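Glutamyl-tRNA synthetase (Methanothermobacter thermautotrophicus, PDB 3AII) charges tRNA(Glu), and as a non-discriminating enzyme also tRNA(Gln), with glutamate, which it first activates with ATP as Glu-AMP. Local coordinates at the zinc ion site. Residues are numbered along the deposited sequence; one frame, centred on the assembly and turned at random.

The zinc ion site. Residues 189, 191-193, 198, 208-210, 221. With ZN (zinc ion), chain B.
Four cysteines, contributed as two Cys-X-Cys pairs, hold a zinc ion within the class I catalytic domain of this synthetase. Cys191 closes strand 188-191 and Cys193 follows in the loop before helix 195-203; Cys208 ends the loop just before the 3-10 helix 209-212, and Cys210 lies within it. SG of Cys191, Cys193, Cys208 and Cys210 each lies 2.4 Å from ZN, and the S-Zn-S angles, from 103° for Cys191 with Cys193 to 116° for Cys191 with Cys208, describe a nearly regular tetrahedron. The sulfurs arrive by different torsions: SG of Cys191 is anti to its backbone N, those of Cys193 and Cys210 are anti to their carbonyl carbons, and that of Cys208 takes the crowded position between N and carbonyl carbon (chi1 71°). Backbone amides of the Cys191-Cys193 segment donate to two sulfurs. Cys193 N donates to Cys191 SG at 3.5 Å, while Thr192 N donates across to Cys210 SG, also at 3.5 Å, tying one pair to the other. Cys210 SG receives a second bond from Arg221, on helix 215-224, whose NH1 lies 3.3 Å from it; the sulfur meets the edge of the guanidinium close to its plane. This charge, with the amides, would be expected to temper any negative charge on the four cysteine sulfurs, which zinc would be expected to bind as thiolates. On another flank the ring of Phe198, its CG anti to the backbone N, presents its edge to Cys208 SG, and its CD2 comes 4.1 Å from ZN. The zinc is most plausibly structural, pinning the strand, loops and 3-10 helix that carry the cysteines, with helix 215-224 joined through Arg221.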
loop_
_atom_site.group_PDB
_atom_site.type_symbol
_atom_site.label_atom_id
_atom_site.label_comp_id
_atom_site.label_asym_id
_atom_site.label_seq_id
_atom_site.Cartn_x
_atom_site.Cartn_y
_atom_site.Cartn_z
ATOM N N TYR A 189 -11.580 9.152 35.686
ATOM C CA TYR A 189 -10.861 9.570 36.878
ATOM C C TYR A 189 -9.371 9.589 36.616
ATOM O O TYR A 189 -8.898 8.943 35.674
ATOM C CB TYR A 189 -11.198 8.659 38.068
ATOM C CG TYR A 189 -10.894 7.183 37.904
ATOM C CD1 TYR A 189 -11.736 6.346 37.179
ATOM C CD2 TYR A 189 -9.774 6.619 38.503
ATOM C CE1 TYR A 189 -11.465 5.005 37.055
ATOM C CE2 TYR A 189 -9.505 5.276 38.391
ATOM C CZ TYR A 189 -10.341 4.471 37.675
ATOM O OH TYR A 189 -10.049 3.127 37.562
ATOM N N CYS A 191 -5.908 8.353 37.750
ATOM C CA CYS A 191 -5.343 7.286 38.560
ATOM C C CYS A 191 -3.848 7.477 38.716
ATOM O O CYS A 191 -3.104 7.536 37.732
ATOM C CB CYS A 191 -5.618 5.931 37.930
ATOM S SG CYS A 191 -4.999 4.556 38.922
ATOM N N THR A 192 -3.421 7.555 39.974
ATOM C CA THR A 192 -2.021 7.741 40.322
ATOM C C THR A 192 -1.407 6.454 40.872
ATOM O O THR A 192 -0.285 6.469 41.372
ATOM C CB THR A 192 -1.870 8.842 41.391
ATOM O OG1 THR A 192 -2.782 8.585 42.467
ATOM C CG2 THR A 192 -2.178 10.215 40.798
ATOM N N CYS A 193 -2.148 5.350 40.790
ATOM C CA CYS A 193 -1.665 4.048 41.260
ATOM C C CYS A 193 -0.476 3.573 40.449
ATOM O O CYS A 193 -0.349 3.903 39.278
ATOM C CB CYS A 193 -2.763 2.984 41.158
ATOM S SG CYS A 193 -4.167 3.216 42.278
ATOM N N PHE A 198 -2.448 -1.439 40.385
ATOM C CA PHE A 198 -3.760 -1.218 39.792
ATOM C C PHE A 198 -4.248 -2.461 39.062
ATOM O O PHE A 198 -5.419 -2.834 39.152
ATOM C CB PHE A 198 -3.755 -0.029 38.816
ATOM C CG PHE A 198 -5.108 0.259 38.239
ATOM C CD1 PHE A 198 -5.504 -0.316 37.043
ATOM C CD2 PHE A 198 -6.004 1.065 38.921
ATOM C CE1 PHE A 198 -6.763 -0.081 36.528
ATOM C CE2 PHE A 198 -7.268 1.303 38.409
ATOM C CZ PHE A 198 -7.642 0.735 37.210
ATOM N N CYS A 208 -9.684 0.902 42.783
ATOM C CA CYS A 208 -8.638 1.623 43.486
ATOM C C CYS A 208 -9.278 2.829 44.153
ATOM O O CYS A 208 -10.440 3.150 43.895
ATOM C CB CYS A 208 -7.521 2.059 42.530
ATOM S SG CYS A 208 -7.991 3.400 41.396
ATOM N N HIS A 209 -8.520 3.492 45.015
ATOM C CA HIS A 209 -9.015 4.672 45.711
ATOM C C HIS A 209 -9.385 5.805 44.752
ATOM O O HIS A 209 -10.324 6.558 45.003
ATOM C CB HIS A 209 -7.974 5.152 46.728
ATOM C CG HIS A 209 -8.265 6.503 47.298
ATOM N ND1 HIS A 209 -9.291 6.728 48.190
ATOM C CD2 HIS A 209 -7.662 7.699 47.106
ATOM C CE1 HIS A 209 -9.310 8.007 48.522
ATOM N NE2 HIS A 209 -8.334 8.619 47.877
ATOM N N CYS A 210 -8.647 5.917 43.649
ATOM C CA CYS A 210 -8.818 7.030 42.721
ATOM C C CYS A 210 -10.231 7.026 42.137
ATOM O O CYS A 210 -10.787 8.078 41.804
ATOM C CB CYS A 210 -7.803 6.925 41.577
ATOM S SG CYS A 210 -6.086 6.607 42.097
ATOM N N ARG A 221 -6.288 16.767 39.918
ATOM C CA ARG A 221 -5.288 15.783 39.505
ATOM C C ARG A 221 -5.039 15.871 38.006
ATOM O O ARG A 221 -3.910 15.698 37.541
ATOM C CB ARG A 221 -5.748 14.369 39.820
ATOM C CG ARG A 221 -5.779 14.019 41.311
ATOM C CD ARG A 221 -5.914 12.513 41.440
ATOM N NE ARG A 221 -5.727 12.028 42.806
ATOM C CZ ARG A 221 -5.611 10.742 43.117
ATOM N NH1 ARG A 221 -5.655 9.828 42.156
ATOM N NH2 ARG A 221 -5.441 10.368 44.381
HETATM ZN ZN ZN B . -5.825 4.461 41.123
#